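Local coordinates for protein 2-(acetamidomethylene)succinate hydrolase (Mesorhizobium loti, PDB 3KXP) that catalyses the last step of vitamin B6 degradation, hydrolysing (E)-2-(acetamidomethylene)succinate to succinic semialdehyde, acetate, ammonia and carbon dioxide, at residues A[51-56]-A[125-130]; A[59-64]-A[105-110]; A[68-73]-A[129-134]; A[100-105]-A[118-123]; A[135-140]-A[158-163]. All coordinates share one frame; numbering follows the deposited sequence.

Contact 1: A[51-56]-A[125-130]; sequences RRVDIG and AGLIRT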
# COMPACT_ATOMS: atom_id res chain seq x y z
N ARG A 51 9.70 -27.83 -13.63
CA ARG A 51 11.04 -28.40 -13.58
C ARG A 51 11.57 -28.33 -12.17
O ARG A 51 11.25 -27.42 -11.41
CB ARG A 51 11.99 -27.66 -14.54
CG ARG A 51 12.54 -26.32 -14.03
CD ARG A 51 13.26 -25.57 -15.16
NE ARG A 51 13.92 -24.34 -14.73
CZ ARG A 51 15.11 -24.29 -14.15
NH1 ARG A 51 15.79 -25.40 -13.91
NH2 ARG A 51 15.64 -23.11 -13.81
N ARG A 52 12.38 -29.32 -11.80
CA ARG A 52 12.95 -29.34 -10.47
C ARG A 52 14.29 -28.61 -10.56
O ARG A 52 15.13 -28.94 -11.40
CB ARG A 52 13.14 -30.78 -9.99
CG ARG A 52 11.85 -31.59 -9.93
CD ARG A 52 12.06 -32.89 -9.19
NE ARG A 52 12.15 -32.65 -7.75
CZ ARG A 52 13.05 -33.19 -6.94
NH1 ARG A 52 13.98 -34.01 -7.40
NH2 ARG A 52 13.02 -32.90 -5.65
N VAL A 53 14.45 -27.60 -9.71
CA VAL A 53 15.66 -26.81 -9.71
C VAL A 53 16.54 -27.14 -8.53
O VAL A 53 16.11 -27.08 -7.38
CB VAL A 53 15.33 -25.31 -9.66
CG1 VAL A 53 16.61 -24.49 -9.75
CG2 VAL A 53 14.37 -24.96 -10.79
N ASP A 54 17.78 -27.49 -8.82
CA ASP A 54 18.74 -27.81 -7.78
C ASP A 54 19.33 -26.47 -7.36
O ASP A 54 19.96 -25.79 -8.17
CB ASP A 54 19.83 -28.73 -8.35
CG ASP A 54 20.83 -29.19 -7.30
OD1 ASP A 54 21.64 -30.08 -7.63
OD2 ASP A 54 20.80 -28.67 -6.17
N ILE A 55 19.09 -26.08 -6.12
CA ILE A 55 19.62 -24.81 -5.63
C ILE A 55 20.71 -25.08 -4.60
O ILE A 55 21.05 -24.21 -3.79
CB ILE A 55 18.50 -23.95 -4.99
CG1 ILE A 55 17.93 -24.65 -3.75
CG2 ILE A 55 17.41 -23.68 -6.01
CD1 ILE A 55 16.98 -23.79 -2.92
N GLY A 56 21.25 -26.30 -4.64
CA GLY A 56 22.31 -26.68 -3.73
C GLY A 56 21.83 -27.31 -2.45
O GLY A 56 21.87 -28.53 -2.29
N ALA A 125 16.30 -17.59 -0.74
CA ALA A 125 17.53 -16.91 -1.13
C ALA A 125 18.27 -17.79 -2.13
O ALA A 125 18.69 -17.33 -3.20
CB ALA A 125 18.40 -16.66 0.09
N GLY A 126 18.42 -19.07 -1.79
CA GLY A 126 19.11 -19.99 -2.66
C GLY A 126 18.51 -20.00 -4.06
O GLY A 126 19.23 -19.97 -5.05
N LEU A 127 17.18 -20.03 -4.13
CA LEU A 127 16.47 -20.07 -5.40
C LEU A 127 16.63 -18.77 -6.19
O LEU A 127 16.77 -18.78 -7.42
CB LEU A 127 14.99 -20.39 -5.13
CG LEU A 127 14.02 -20.68 -6.28
CD1 LEU A 127 13.64 -19.38 -6.93
CD2 LEU A 127 14.64 -21.64 -7.28
N ILE A 128 16.61 -17.63 -5.50
CA ILE A 128 16.77 -16.37 -6.19
C ILE A 128 18.19 -16.32 -6.78
O ILE A 128 18.37 -15.93 -7.93
CB ILE A 128 16.53 -15.18 -5.24
CG1 ILE A 128 15.07 -15.20 -4.77
CG2 ILE A 128 16.82 -13.86 -5.96
CD1 ILE A 128 14.77 -14.22 -3.67
N ARG A 129 19.18 -16.74 -5.99
CA ARG A 129 20.57 -16.76 -6.46
C ARG A 129 20.73 -17.71 -7.64
O ARG A 129 21.35 -17.37 -8.65
CB ARG A 129 21.51 -17.20 -5.34
CG ARG A 129 21.82 -16.13 -4.33
CD ARG A 129 22.28 -16.75 -3.04
NE ARG A 129 22.58 -15.75 -2.02
CZ ARG A 129 22.70 -16.03 -0.73
NH1 ARG A 129 22.55 -17.28 -0.31
NH2 ARG A 129 22.99 -15.07 0.14
N THR A 130 20.18 -18.92 -7.51
CA THR A 130 20.28 -19.92 -8.56
C THR A 130 19.60 -19.49 -9.86
O THR A 130 20.07 -19.81 -10.94
CB THR A 130 19.68 -21.26 -8.10
OG1 THR A 130 20.40 -21.73 -6.96
CG2 THR A 130 19.76 -22.31 -9.21
O HOH W 1 21.94 -21.27 -4.43
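I55 and G126 are joined through a single water, and no direct hydrogen bond links residues 51-56 to 125-130. Here the end of strand 49-54, the outermost strand on its side of the alpha/beta hydrolase sheet, meets helix 117-131 almost perpendicularly, the axes of 51-54 and 125-130 at 98°. The water donates to I55 O and to G126 O, 3.1 Å from each. Glycine suits position 126 because a beta carbon there would point at I55 and lie tight against its CD1, whereas the bare backbone lets the isoleucine approach closely. I55 fills the place with both branches: its CG1 stands between the backbone N and the carbonyl carbon (chi1 64°), and CG2 packs 3.7 Å from L127 CD2. V53, buried two residues earlier, adds a looser apolar touch from CG1 to T130 CG2 at 3.9 Å. Threonine suits position 130 because its methyl reaches V53 and, at 3.6 Å from CG2, D54 O, while its OG1, 3.4 Å from I55 CA, is turned back to G126 O. D54 OD2 accepts from G56 N, an Asx turn around I55. G126 O is densely used: T130 N and T130 OG1, each 2.8 Å away, reach it from opposite faces of its carbonyl plane.

Contact 2: A[59-64]-A[105-110]; sequences TLNVRE and HGLSDK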
# COMPACT_ATOMS: atom_id res chain seq x y z
N THR A 59 16.53 -29.44 -3.66
CA THR A 59 15.98 -29.34 -5.00
C THR A 59 14.50 -29.02 -4.87
O THR A 59 13.77 -29.67 -4.11
CB THR A 59 16.17 -30.66 -5.79
OG1 THR A 59 17.57 -30.94 -5.93
CG2 THR A 59 15.53 -30.56 -7.18
N LEU A 60 14.05 -28.01 -5.62
CA LEU A 60 12.65 -27.60 -5.57
C LEU A 60 11.98 -27.66 -6.92
O LEU A 60 12.62 -27.45 -7.95
CB LEU A 60 12.55 -26.16 -5.05
CG LEU A 60 13.12 -25.89 -3.65
CD1 LEU A 60 13.07 -24.40 -3.35
CD2 LEU A 60 12.33 -26.68 -2.62
N ASN A 61 10.68 -27.95 -6.93
CA ASN A 61 9.91 -27.99 -8.17
C ASN A 61 9.29 -26.61 -8.37
O ASN A 61 8.81 -26.00 -7.42
CB ASN A 61 8.80 -29.04 -8.09
CG ASN A 61 8.01 -29.15 -9.38
OD1 ASN A 61 8.58 -29.43 -10.43
ND2 ASN A 61 6.70 -28.93 -9.31
N VAL A 62 9.30 -26.11 -9.61
CA VAL A 62 8.73 -24.80 -9.89
C VAL A 62 7.94 -24.80 -11.20
O VAL A 62 8.10 -25.71 -12.02
CB VAL A 62 9.83 -23.71 -9.95
CG1 VAL A 62 10.64 -23.70 -8.66
CG2 VAL A 62 10.75 -23.95 -11.14
N ARG A 63 7.09 -23.80 -11.36
CA ARG A 63 6.26 -23.63 -12.55
C ARG A 63 6.59 -22.24 -13.09
O ARG A 63 6.37 -21.24 -12.40
CB ARG A 63 4.78 -23.69 -12.18
CG ARG A 63 4.35 -25.00 -11.55
CD ARG A 63 2.92 -24.93 -11.02
NE ARG A 63 2.48 -26.21 -10.47
CZ ARG A 63 1.83 -27.15 -11.17
NH1 ARG A 63 1.54 -26.95 -12.45
NH2 ARG A 63 1.47 -28.28 -10.57
N GLU A 64 7.09 -22.17 -14.31
CA GLU A 64 7.48 -20.88 -14.89
C GLU A 64 6.68 -20.46 -16.11
O GLU A 64 6.15 -21.30 -16.84
CB GLU A 64 8.95 -20.90 -15.31
CG GLU A 64 9.92 -21.44 -14.28
CD GLU A 64 11.33 -21.56 -14.86
OE1 GLU A 64 11.86 -20.52 -15.33
OE2 GLU A 64 11.89 -22.68 -14.85
N HIS A 105 6.57 -30.16 0.29
CA HIS A 105 5.34 -30.10 -0.51
C HIS A 105 5.52 -30.45 -1.98
O HIS A 105 6.63 -30.60 -2.48
CB HIS A 105 4.74 -28.68 -0.44
CG HIS A 105 4.52 -28.17 0.94
ND1 HIS A 105 5.55 -27.86 1.81
CD2 HIS A 105 3.37 -27.85 1.60
CE1 HIS A 105 5.05 -27.38 2.93
NE2 HIS A 105 3.74 -27.36 2.83
N GLY A 106 4.39 -30.56 -2.67
CA GLY A 106 4.37 -30.86 -4.09
C GLY A 106 5.40 -31.85 -4.57
O GLY A 106 5.56 -32.91 -3.99
N LEU A 107 6.10 -31.48 -5.64
CA LEU A 107 7.12 -32.33 -6.23
C LEU A 107 8.52 -31.91 -5.84
O LEU A 107 9.47 -32.14 -6.58
CB LEU A 107 6.97 -32.34 -7.75
CG LEU A 107 5.70 -33.01 -8.30
CD1 LEU A 107 5.77 -33.10 -9.83
CD2 LEU A 107 5.54 -34.40 -7.71
N SER A 108 8.65 -31.30 -4.67
CA SER A 108 9.95 -30.87 -4.18
C SER A 108 10.53 -31.86 -3.17
O SER A 108 9.83 -32.77 -2.72
CB SER A 108 9.83 -29.48 -3.55
OG SER A 108 9.44 -28.53 -4.52
N ASP A 109 11.80 -31.70 -2.84
CA ASP A 109 12.44 -32.59 -1.88
C ASP A 109 11.72 -32.52 -0.55
O ASP A 109 11.11 -31.50 -0.21
CB ASP A 109 13.92 -32.22 -1.69
CG ASP A 109 14.79 -32.68 -2.84
OD1 ASP A 109 14.27 -33.38 -3.74
OD2 ASP A 109 16.00 -32.36 -2.83
N LYS A 110 11.79 -33.60 0.22
CA LYS A 110 11.13 -33.66 1.51
C LYS A 110 12.08 -34.17 2.59
O LYS A 110 11.97 -35.31 3.05
CB LYS A 110 9.89 -34.54 1.40
CG LYS A 110 8.97 -34.07 0.29
CD LYS A 110 7.72 -34.90 0.18
CE LYS A 110 6.79 -34.30 -0.85
NZ LYS A 110 7.47 -34.14 -2.15
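S108 turns OG anti to its own carbonyl carbon (chi1 -63°), which places the hydroxyl at N61 N, and N61 sets CG anti to its backbone N (chi1 -178°), which lays that carbon against L107 CB. S108 OG accepts from N61 N at 2.8 Å in an almost straight bond, and its other partner is the carbonyl of D101. A serine suits this buried spot because one small hydroxyl can serve both an N-H and a C=O; its CB meanwhile packs 3.9 Å from L60 CD2. N61 and L107 run side by side, pointing the same way, with N61 CG 3.7 Å from L107 CB; the amide's ND2 is bonded to D101 OD1. Toward the start of the strand, D109 N donates to T59 O at 3.1 Å, nearly in line with the carbonyl. The return bond, T59 N to D109 OD2, is also 3.1 Å but bent, and the donor stands 62° above the carboxylate plane. An aspartate fits here because its second oxygen, OD1, forms a salt bridge with R52 of the adjoining strand. Within the loop, K110 NZ donates to G106 O at 2.9 Å and S108 O at 2.8 Å, both carbonyls of a type II' turn from H105 to S108; G106, with positive phi, takes the turn's second position. The whole clasps strand 59-65, part of the antiparallel edge of an alpha/beta hydrolase sheet, to the loop following strand 96-100.

Contact 3: A[68-73]-A[129-134]; sequences GPLMLF and RTLARG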
# COMPACT_ATOMS: atom_id res chain seq x y z
N GLY A 68 10.38 -10.85 -17.91
CA GLY A 68 10.38 -9.57 -17.24
C GLY A 68 10.92 -9.75 -15.84
O GLY A 68 11.45 -10.82 -15.53
N PRO A 69 10.82 -8.74 -14.97
CA PRO A 69 11.33 -8.87 -13.61
C PRO A 69 10.80 -10.15 -12.95
O PRO A 69 9.70 -10.61 -13.26
CB PRO A 69 10.81 -7.60 -12.93
CG PRO A 69 10.81 -6.61 -14.05
CD PRO A 69 10.21 -7.41 -15.18
N LEU A 70 11.58 -10.70 -12.04
CA LEU A 70 11.19 -11.93 -11.36
C LEU A 70 10.16 -11.74 -10.25
O LEU A 70 10.29 -10.85 -9.41
CB LEU A 70 12.43 -12.62 -10.80
CG LEU A 70 12.19 -13.97 -10.12
CD1 LEU A 70 11.65 -14.97 -11.15
CD2 LEU A 70 13.49 -14.47 -9.51
N MSE A 71 9.15 -12.60 -10.25
CA MSE A 71 8.10 -12.58 -9.24
C MSE A 71 7.83 -14.01 -8.80
O MSE A 71 7.30 -14.82 -9.57
CB MSE A 71 6.84 -11.95 -9.80
CG MSE A 71 5.80 -11.65 -8.74
SE MSE A 71 4.29 -10.68 -9.47
CE MSE A 71 5.09 -8.92 -9.55
N LEU A 72 8.18 -14.33 -7.56
CA LEU A 72 8.01 -15.68 -7.02
C LEU A 72 6.77 -15.83 -6.14
O LEU A 72 6.46 -14.94 -5.34
CB LEU A 72 9.26 -16.07 -6.23
CG LEU A 72 10.56 -15.96 -7.02
CD1 LEU A 72 11.75 -16.24 -6.12
CD2 LEU A 72 10.53 -16.95 -8.19
N PHE A 73 6.06 -16.95 -6.29
CA PHE A 73 4.86 -17.21 -5.51
C PHE A 73 5.01 -18.42 -4.59
O PHE A 73 5.38 -19.51 -5.03
CB PHE A 73 3.67 -17.43 -6.44
CG PHE A 73 3.34 -16.26 -7.32
CD1 PHE A 73 4.16 -15.90 -8.38
CD2 PHE A 73 2.16 -15.55 -7.13
CE1 PHE A 73 3.81 -14.87 -9.25
CE2 PHE A 73 1.80 -14.51 -8.00
CZ PHE A 73 2.62 -14.17 -9.06
N ARG A 129 19.18 -16.74 -5.99
CA ARG A 129 20.57 -16.76 -6.46
C ARG A 129 20.73 -17.71 -7.64
O ARG A 129 21.35 -17.37 -8.65
CB ARG A 129 21.51 -17.20 -5.34
CG ARG A 129 21.82 -16.13 -4.33
CD ARG A 129 22.28 -16.75 -3.04
NE ARG A 129 22.58 -15.75 -2.02
CZ ARG A 129 22.70 -16.03 -0.73
NH1 ARG A 129 22.55 -17.28 -0.31
NH2 ARG A 129 22.99 -15.07 0.14
N THR A 130 20.18 -18.92 -7.51
CA THR A 130 20.28 -19.92 -8.56
C THR A 130 19.60 -19.49 -9.86
O THR A 130 20.07 -19.81 -10.94
CB THR A 130 19.68 -21.26 -8.10
OG1 THR A 130 20.40 -21.73 -6.96
CG2 THR A 130 19.76 -22.31 -9.21
N LEU A 131 18.49 -18.77 -9.74
CA LEU A 131 17.79 -18.31 -10.94
C LEU A 131 18.55 -17.16 -11.58
O LEU A 131 18.42 -16.90 -12.77
CB LEU A 131 16.38 -17.86 -10.59
CG LEU A 131 15.40 -18.93 -10.11
CD1 LEU A 131 14.05 -18.28 -9.84
CD2 LEU A 131 15.27 -20.03 -11.17
N ALA A 132 19.34 -16.47 -10.76
CA ALA A 132 20.14 -15.33 -11.19
C ALA A 132 19.45 -14.48 -12.26
O ALA A 132 19.99 -14.27 -13.35
CB ALA A 132 21.50 -15.81 -11.71
N ARG A 133 18.26 -14.00 -11.95
CA ARG A 133 17.51 -13.15 -12.87
C ARG A 133 17.17 -11.83 -12.20
O ARG A 133 16.24 -11.14 -12.60
CB ARG A 133 16.22 -13.84 -13.31
CG ARG A 133 16.42 -15.23 -13.88
CD ARG A 133 15.15 -15.78 -14.50
NE ARG A 133 15.24 -17.22 -14.71
CZ ARG A 133 14.32 -17.96 -15.32
NH1 ARG A 133 13.22 -17.38 -15.80
NH2 ARG A 133 14.49 -19.27 -15.45
N GLY A 134 17.94 -11.48 -11.17
CA GLY A 134 17.70 -10.23 -10.46
C GLY A 134 16.87 -10.44 -9.21
O GLY A 134 16.32 -11.52 -9.00
O HOH W 2 14.17 -9.45 -11.40
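The C-terminal end of helix 117-131 comes down on strand 70-74, where L131 meets L70 and L72. L131 reaches inward with one methyl, CD1, which touches L70 CD2 at 3.9 Å and L72 CD2 at 4.1 Å. The two strand leucines approach it differently: L70 crosses L131 at about a right angle, whereas L72 slides past it in the opposite direction. L70 holds CG anti to its backbone N (chi1 -177°), which carries that carbon toward L131. Branched leucine tips suit a greasy patch such as this, where a helix is laid over a sheet. The helix belongs to a beta-alpha-beta crossover of the alpha/beta hydrolase fold, which leaves strand 96-100, passes over strand 70-74 and enters strand 136-141 on its other side. After L131 the chain abandons the helix at A132, with positive phi, and G134 adopts a backbone shape in which a beta carbon would be jammed against the preceding carbonyl O. This exposed turn still leans on the strand, G134 O lying 4.1 Å from L70 CD2. R133, an exposed residue, pairs its guanidinium with E64 of strand 59-65. A water accepts from L70 N at 2.9 Å and also lies 2.9 Å from R133 O.

Contact 4: A[100-105]-A[118-123]; sequences VDQRGH and NDYADD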
# COMPACT_ATOMS: atom_id res chain seq x y z
N VAL A 100 6.60 -21.70 -6.58
CA VAL A 100 7.50 -22.69 -6.01
C VAL A 100 6.86 -23.69 -5.06
O VAL A 100 6.17 -23.30 -4.11
CB VAL A 100 8.65 -22.01 -5.22
CG1 VAL A 100 9.62 -23.05 -4.71
CG2 VAL A 100 9.35 -20.98 -6.09
N ASP A 101 7.08 -24.97 -5.32
CA ASP A 101 6.59 -25.99 -4.41
C ASP A 101 7.64 -25.90 -3.32
O ASP A 101 8.82 -26.11 -3.57
CB ASP A 101 6.63 -27.38 -5.07
CG ASP A 101 5.42 -27.63 -5.94
OD1 ASP A 101 5.40 -28.66 -6.66
OD2 ASP A 101 4.48 -26.80 -5.91
N GLN A 102 7.23 -25.57 -2.10
CA GLN A 102 8.23 -25.45 -1.06
C GLN A 102 8.57 -26.80 -0.44
O GLN A 102 7.83 -27.78 -0.60
CB GLN A 102 7.75 -24.44 -0.02
CG GLN A 102 7.52 -23.08 -0.67
CD GLN A 102 6.80 -22.11 0.23
OE1 GLN A 102 7.43 -21.33 0.96
NE2 GLN A 102 5.48 -22.17 0.22
N ARG A 103 9.71 -26.86 0.25
CA ARG A 103 10.15 -28.09 0.87
C ARG A 103 9.03 -28.79 1.63
O ARG A 103 8.25 -28.16 2.35
CB ARG A 103 11.32 -27.82 1.81
CG ARG A 103 10.97 -27.01 3.05
CD ARG A 103 12.12 -27.06 4.03
NE ARG A 103 13.36 -26.63 3.39
CZ ARG A 103 14.57 -27.03 3.77
NH1 ARG A 103 15.65 -26.59 3.14
NH2 ARG A 103 14.70 -27.89 4.77
N GLY A 104 8.97 -30.11 1.47
CA GLY A 104 7.96 -30.91 2.13
C GLY A 104 6.66 -30.96 1.35
O GLY A 104 5.76 -31.73 1.69
N HIS A 105 6.57 -30.16 0.29
CA HIS A 105 5.34 -30.10 -0.51
C HIS A 105 5.52 -30.45 -1.98
O HIS A 105 6.63 -30.60 -2.48
CB HIS A 105 4.74 -28.68 -0.44
CG HIS A 105 4.52 -28.17 0.94
ND1 HIS A 105 5.55 -27.86 1.81
CD2 HIS A 105 3.37 -27.85 1.60
CE1 HIS A 105 5.05 -27.38 2.93
NE2 HIS A 105 3.74 -27.36 2.83
N ASN A 118 13.59 -20.02 9.14
CA ASN A 118 14.92 -19.91 8.52
C ASN A 118 15.14 -20.90 7.40
O ASN A 118 15.66 -20.55 6.34
CB ASN A 118 16.02 -20.07 9.56
CG ASN A 118 16.24 -18.81 10.38
OD1 ASN A 118 17.03 -18.81 11.33
ND2 ASN A 118 15.56 -17.74 10.01
N ASP A 119 14.75 -22.15 7.63
CA ASP A 119 14.90 -23.19 6.61
C ASP A 119 14.21 -22.76 5.32
O ASP A 119 14.85 -22.72 4.27
CB ASP A 119 14.32 -24.51 7.10
CG ASP A 119 15.02 -25.01 8.36
OD1 ASP A 119 16.26 -25.16 8.32
OD2 ASP A 119 14.33 -25.26 9.38
N TYR A 120 12.93 -22.41 5.40
CA TYR A 120 12.19 -21.98 4.21
C TYR A 120 12.75 -20.68 3.64
O TYR A 120 12.73 -20.46 2.42
CB TYR A 120 10.71 -21.77 4.52
CG TYR A 120 9.87 -23.02 4.68
CD1 TYR A 120 9.68 -23.60 5.93
CD2 TYR A 120 9.22 -23.58 3.58
CE1 TYR A 120 8.86 -24.71 6.10
CE2 TYR A 120 8.39 -24.69 3.73
CZ TYR A 120 8.22 -25.25 4.99
OH TYR A 120 7.42 -26.37 5.15
N ALA A 121 13.20 -19.79 4.53
CA ALA A 121 13.74 -18.50 4.11
C ALA A 121 15.04 -18.68 3.31
O ALA A 121 15.24 -18.04 2.28
CB ALA A 121 13.99 -17.61 5.33
N ASP A 122 15.92 -19.55 3.80
CA ASP A 122 17.17 -19.80 3.10
C ASP A 122 16.89 -20.44 1.74
O ASP A 122 17.62 -20.21 0.78
CB ASP A 122 18.10 -20.69 3.93
CG ASP A 122 18.58 -20.01 5.21
OD1 ASP A 122 18.62 -18.76 5.25
OD2 ASP A 122 18.92 -20.73 6.18
N ASP A 123 15.82 -21.24 1.66
CA ASP A 123 15.47 -21.88 0.39
C ASP A 123 15.18 -20.81 -0.65
O ASP A 123 15.54 -20.96 -1.82
CB ASP A 123 14.23 -22.76 0.53
CG ASP A 123 14.53 -24.11 1.13
OD1 ASP A 123 13.57 -24.82 1.49
OD2 ASP A 123 15.72 -24.47 1.24
O HOH W 3 10.34 -21.50 0.88
O HOH W 4 11.00 -24.47 0.36
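R103 and D123 form the tight half of this contact: NE donates to OD1 at 2.6 Å and NH1 to OD2 at 2.8 Å. The guanidinium takes the carboxylate side-on, both oxygens are met on their syn sides, and the two planes are nearly coplanar, 26° apart. Arginine suits the place because its long chain serves two partners: CG, set between the backbone N and the carbonyl carbon (chi1 67°), passes over one face of the Y120 ring, 3.9 Å from its centroid in a CH-pi contact, and a bend at chi3 (55°) places NE for the carboxylate. Q102 CB and the H105 imidazole meet the rim of the same ring; H105 CE1 is 3.4 Å from Y120 OH, which lies in the imidazole plane and is hydrogen-bonded to T239 OG1. Q102 to H105 form a type II turn, within which H105 ND1 donates to R103 O at 2.8 Å, and the H105 side chain is about 4 Å from those of I77 and L143, residues of the chloride site. On the loose side D119, partly exposed, only brings CB to 4.1 Å from R103 NH2, over a face of the guanidinium, and its OD2 is bonded to E116 N. Two waters bridge the segments: one accepts from R103 N and donates to D123 OD1, another donates to Q102 OE1 and Y120 O. D123 OD2 is also held by R57, which would help balance the buried carboxylate. The loop continues from strand 96-100 and lies against the start of helix 117-131; helix 143-154 adds L143 beside Y120 and N147 ND2, which bonds to Q102 OE1, and F74 of strand 70-74 packs on Q102.

Contact 5: A[135-140]-A[158-163]; sequences HAILVG and LVRSVV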
# COMPACT_ATOMS: atom_id res chain seq x y z
N HIS A 135 16.77 -9.40 -8.38
CA HIS A 135 16.00 -9.48 -7.14
C HIS A 135 14.55 -9.83 -7.46
O HIS A 135 14.02 -9.50 -8.52
CB HIS A 135 16.09 -8.16 -6.37
CG HIS A 135 15.60 -6.97 -7.13
ND1 HIS A 135 15.44 -5.73 -6.54
CD2 HIS A 135 15.19 -6.83 -8.41
CE1 HIS A 135 14.95 -4.88 -7.43
NE2 HIS A 135 14.79 -5.53 -8.57
N ALA A 136 13.89 -10.51 -6.52
CA ALA A 136 12.52 -10.93 -6.77
C ALA A 136 11.45 -10.31 -5.90
O ALA A 136 11.69 -9.94 -4.75
CB ALA A 136 12.43 -12.45 -6.67
N ILE A 137 10.26 -10.20 -6.48
CA ILE A 137 9.09 -9.71 -5.79
C ILE A 137 8.49 -11.00 -5.24
O ILE A 137 8.21 -11.93 -6.00
CB ILE A 137 8.10 -9.04 -6.76
CG1 ILE A 137 8.74 -7.77 -7.35
CG2 ILE A 137 6.78 -8.73 -6.04
CD1 ILE A 137 7.94 -7.13 -8.44
N LEU A 138 8.32 -11.07 -3.93
CA LEU A 138 7.76 -12.25 -3.28
C LEU A 138 6.26 -12.12 -2.94
O LEU A 138 5.85 -11.23 -2.19
CB LEU A 138 8.56 -12.55 -2.01
CG LEU A 138 9.90 -13.30 -2.09
CD1 LEU A 138 10.70 -12.88 -3.31
CD2 LEU A 138 10.68 -13.04 -0.81
N VAL A 139 5.46 -13.03 -3.50
CA VAL A 139 4.02 -13.08 -3.26
C VAL A 139 3.74 -14.37 -2.49
O VAL A 139 3.74 -15.45 -3.06
CB VAL A 139 3.24 -13.15 -4.57
CG1 VAL A 139 1.74 -13.30 -4.29
CG2 VAL A 139 3.50 -11.90 -5.40
N GLY A 140 3.50 -14.25 -1.19
CA GLY A 140 3.26 -15.44 -0.39
C GLY A 140 1.95 -15.53 0.36
O GLY A 140 1.43 -14.53 0.86
N LEU A 158 18.33 -9.47 -2.18
CA LEU A 158 17.72 -10.46 -3.06
C LEU A 158 16.23 -10.22 -3.34
O LEU A 158 15.68 -10.76 -4.31
CB LEU A 158 17.92 -11.86 -2.48
CG LEU A 158 19.38 -12.27 -2.28
CD1 LEU A 158 19.46 -13.66 -1.64
CD2 LEU A 158 20.09 -12.25 -3.63
N VAL A 159 15.58 -9.42 -2.51
CA VAL A 159 14.16 -9.18 -2.69
C VAL A 159 13.75 -7.72 -2.81
O VAL A 159 14.11 -6.87 -1.99
CB VAL A 159 13.34 -9.90 -1.58
CG1 VAL A 159 14.16 -9.98 -0.32
CG2 VAL A 159 12.02 -9.17 -1.32
N ARG A 160 12.99 -7.46 -3.87
CA ARG A 160 12.49 -6.14 -4.20
C ARG A 160 11.32 -5.71 -3.31
O ARG A 160 11.30 -4.59 -2.80
CB ARG A 160 12.07 -6.14 -5.67
CG ARG A 160 11.30 -4.93 -6.13
CD ARG A 160 10.99 -5.04 -7.62
NE ARG A 160 9.79 -4.30 -7.99
CZ ARG A 160 9.33 -4.17 -9.22
NH1 ARG A 160 9.97 -4.73 -10.24
NH2 ARG A 160 8.22 -3.47 -9.44
N SER A 161 10.36 -6.61 -3.12
CA SER A 161 9.19 -6.32 -2.32
C SER A 161 8.41 -7.59 -2.02
O SER A 161 8.56 -8.61 -2.70
CB SER A 161 8.28 -5.33 -3.06
OG SER A 161 7.99 -5.82 -4.36
N VAL A 162 7.55 -7.51 -1.01
CA VAL A 162 6.75 -8.65 -0.61
C VAL A 162 5.27 -8.34 -0.50
O VAL A 162 4.88 -7.26 -0.05
CB VAL A 162 7.19 -9.18 0.76
CG1 VAL A 162 6.31 -10.37 1.16
CG2 VAL A 162 8.65 -9.56 0.73
N VAL A 163 4.45 -9.29 -0.92
CA VAL A 163 3.01 -9.19 -0.79
C VAL A 163 2.70 -10.34 0.17
O VAL A 163 2.62 -11.49 -0.25
CB VAL A 163 2.28 -9.42 -2.12
CG1 VAL A 163 0.79 -9.49 -1.87
CG2 VAL A 163 2.60 -8.30 -3.11
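L138, V159 and V162 form the apolar centre on one side of two parallel strands, 136-141 and 159-165, which helix 143-154 connects in a beta-alpha-beta unit of the alpha/beta hydrolase fold. The L138 side chain crosses V159 at about a right angle, CD2 4.1 Å from V159 CG2, and L138 CB approaches V162 CG2; the beta-branched valines suit extended strands, and S148 and A152 of the connecting helix cover this face. On the other face V139 packs against V163. Between the faces run the backbone bonds, among them V163 N to L138 O at 2.7 Å and L138 N to S161 O at 2.8 Å. Near the far end, G140 N donates to V163 O; G140 begins the GxSxG sequence of the nucleophile elbow, which carries S142, the presumed nucleophile. Toward the start the second strand is interrupted at R160, whose N still bonds to A136 O at 2.9 Å, from well above the carbonyl plane. S161 OG, buried against I137, finds no polar partner in the model. At the polar edge, R160 lies beside I137, pointing the same way, and its NH2 bonds to the backbone O of A314 in the second subunit. Its CB sits over a face of the H135 ring, 3.7 Å from the centroid, a CH-pi contact. Further out, I137 CD1 stands over the centre of the R160 guanidinium, 3.4 Å from CZ.

From the N terminus, strand 49-54 opens contact 1, the longest loop, which closes on helix 117-131. Within that loop fall contact 2, from strand 59-65 to the loop after strand 96-100, and contact 4, from that loop to the start of the helix; these two cross and share H105. Contact 3 starts from strand 70-74, crosses contact 2, encloses contact 4 and shares R129 and T130 with contact 1 at the helix end. Only after these have closed does contact 5 begin, in series. Contacts 1 and 3 tie the helix to the sheet, contact 4 ties the loop to the helix, contact 2 ties that loop to strand 59-65, and contact 5 pairs strands 136-141 and 159-165 beside strand 70-74.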